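Local coordinates for ABC-type transport system, sugar-family extracellular solute-binding protein (Peptoclostridium difficile 630, PDB 6HNI), which binds tyrosine, probably delivering it to an ABC transporter for uptake, and is a lipoprotein with adhesive properties, at residues Gly144-Lys149 against Ala252-Asn257. The protein carries 1 engineered substitution. Residues are numbered along the deposited sequence; the frame is centred on the assembly and turned at random.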
loop_
_atom_site.group_PDB
_atom_site.type_symbol
_atom_site.label_atom_id
_atom_site.label_comp_id
_atom_site.label_asym_id
_atom_site.label_seq_id
_atom_site.Cartn_x
_atom_site.Cartn_y
_atom_site.Cartn_z
ATOM N N GLY A 144 2.948 -11.922 -6.725
ATOM C CA GLY A 144 4.052 -12.250 -5.836
ATOM C C GLY A 144 4.348 -13.737 -5.756
ATOM O O GLY A 144 5.517 -14.145 -5.757
ATOM N N LEU A 145 3.307 -14.560 -5.727
ATOM C CA LEU A 145 3.501 -15.997 -5.584
ATOM C C LEU A 145 4.131 -16.649 -6.826
ATOM O O LEU A 145 4.776 -17.677 -6.706
ATOM C CB LEU A 145 2.200 -16.653 -5.110
ATOM C CG LEU A 145 1.752 -16.162 -3.716
ATOM C CD1 LEU A 145 0.448 -16.809 -3.301
ATOM C CD2 LEU A 145 2.795 -16.289 -2.628
ATOM N N GLU A 146 3.992 -16.023 -7.989
ATOM C CA GLU A 146 4.752 -16.362 -9.236
ATOM C C GLU A 146 6.249 -16.417 -9.002
ATOM O O GLU A 146 6.960 -17.199 -9.634
ATOM C CB GLU A 146 4.476 -15.313 -10.396
ATOM C CG GLU A 146 3.208 -15.549 -11.185
ATOM C CD GLU A 146 2.841 -14.431 -12.176
ATOM O OE1 GLU A 146 3.755 -13.747 -12.733
ATOM O OE2 GLU A 146 1.624 -14.243 -12.407
ATOM N N LEU A 147 6.729 -15.586 -8.084
ATOM C CA LEU A 147 8.139 -15.500 -7.807
ATOM C C LEU A 147 8.694 -16.690 -7.037
ATOM O O LEU A 147 9.895 -16.877 -7.004
ATOM C CB LEU A 147 8.458 -14.194 -7.091
ATOM C CG LEU A 147 8.036 -12.897 -7.844
ATOM C CD1 LEU A 147 8.472 -11.757 -6.957
ATOM C CD2 LEU A 147 8.639 -12.844 -9.247
ATOM N N LEU A 148 7.827 -17.496 -6.430
ATOM C CA LEU A 148 8.294 -18.718 -5.788
ATOM C C LEU A 148 8.989 -19.642 -6.771
ATOM O O LEU A 148 9.962 -20.291 -6.404
ATOM C CB LEU A 148 7.137 -19.408 -5.090
ATOM C CG LEU A 148 6.474 -18.676 -3.941
ATOM C CD1 LEU A 148 5.303 -19.482 -3.372
ATOM C CD2 LEU A 148 7.466 -18.266 -2.862
ATOM N N LYS A 149 8.544 -19.688 -8.025
ATOM C CA LYS A 149 9.213 -20.539 -9.025
ATOM C C LYS A 149 10.675 -20.167 -9.183
ATOM O O LYS A 149 11.509 -20.999 -9.540
ATOM C CB LYS A 149 8.583 -20.383 -10.407
ATOM C CG LYS A 149 7.172 -20.874 -10.534
ATOM C CD LYS A 149 6.730 -20.892 -11.980
ATOM C CE LYS A 149 7.628 -21.744 -12.865
ATOM N NZ LYS A 149 6.901 -22.148 -14.106
ATOM N N ALA A 252 12.026 -9.750 -2.715
ATOM C CA ALA A 252 11.504 -9.498 -4.067
ATOM C C ALA A 252 10.041 -9.178 -4.083
ATOM O O ALA A 252 9.303 -9.496 -3.140
ATOM C CB ALA A 252 11.753 -10.683 -4.964
ATOM N N CYS A 253 9.612 -8.535 -5.181
ATOM C CA CYS A 253 8.209 -8.253 -5.447
ATOM C C CYS A 253 7.951 -8.216 -6.947
ATOM O O CYS A 253 8.893 -8.113 -7.740
ATOM C CB CYS A 253 7.826 -6.915 -4.830
ATOM S SG CYS A 253 8.498 -5.501 -5.742
ATOM N N GLN A 254 6.671 -8.295 -7.310
ATOM C CA GLN A 254 6.232 -8.046 -8.667
ATOM C C GLN A 254 4.987 -7.165 -8.478
ATOM O O GLN A 254 3.853 -7.652 -8.339
ATOM C CB GLN A 254 5.898 -9.338 -9.419
ATOM C CG GLN A 254 5.487 -9.090 -10.857
ATOM C CD GLN A 254 5.330 -10.359 -11.652
ATOM O OE1 GLN A 254 5.093 -11.483 -11.086
ATOM N NE2 GLN A 254 5.479 -10.233 -12.909
ATOM N N GLY A 255 5.240 -5.857 -8.404
ATOM C CA GLY A 255 4.238 -4.908 -7.965
ATOM C C GLY A 255 4.115 -3.647 -8.796
ATOM O O GLY A 255 4.876 -3.460 -9.725
ATOM N N ILE A 256 3.138 -2.857 -8.395
ATOM C CA ILE A 256 2.786 -1.627 -9.152
ATOM C C ILE A 256 3.659 -0.474 -8.749
ATOM O O ILE A 256 4.404 -0.475 -7.752
ATOM C CB ILE A 256 1.316 -1.272 -8.945
ATOM C CG1 ILE A 256 1.067 -0.796 -7.500
ATOM C CG2 ILE A 256 0.407 -2.400 -9.413
ATOM C CD1 ILE A 256 -0.222 -0.071 -7.273
ATOM N N ASN A 257 3.571 0.585 -9.560
ATOM C CA ASN A 257 4.354 1.827 -9.330
ATOM C C ASN A 257 3.481 2.829 -8.627
ATOM O O ASN A 257 2.521 3.413 -9.217
ATOM C CB ASN A 257 4.841 2.359 -10.699
ATOM C CG ASN A 257 5.717 3.589 -10.600
ATOM O OD1 ASN A 257 5.468 4.477 -9.803
ATOM N ND2 ASN A 257 6.737 3.666 -11.487
#
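The carboxylate of Glu146 and the terminal amide of Gln254 are the two flat side-chain groups that meet in this contact; the ends of the two side chains approach each other, OE1 of Glu146 lying 3.9 Å from CD of Gln254, with their planes 85° apart, almost perpendicular, so neither lies over the other as in a stack. A third flat group is the peptide between Cys253 and Gln254: CD1 of Leu147 sits over one face of it, almost directly above C of Cys253 (3.6 Å) and 3.9 Å from N of Gln254. The same CD1 is 4.0 Å from CB of Ala252, so one methyl touches both the Ala252 side chain and the Cys253-Gln254 peptide. The chains of Glu146 and Gln254 cross obliquely and both run extended beyond CG. Glu146 sends its CG anti to its own carbonyl carbon, whereas in Gln254 CG is anti to the backbone N (chi1 -178°), which carries the amide across to the carboxylate. Leu147 is presented by a type I turn from Leu145 to Leu148, and its N donates to O of Gly144 at 3.0 Å. Leu147 and Gln254 both also touch Ile291 of strand 290-294. The contact therefore joins the turn between helices 141-145 and 148-151 to strand 252-255, paired antiparallel with strand 290-294 and bonded at Ala252 to Ala240, plain packing within one lobe of the two-lobed, periplasmic-binding-protein-like fold typical of ABC transporter substrate-binding proteins.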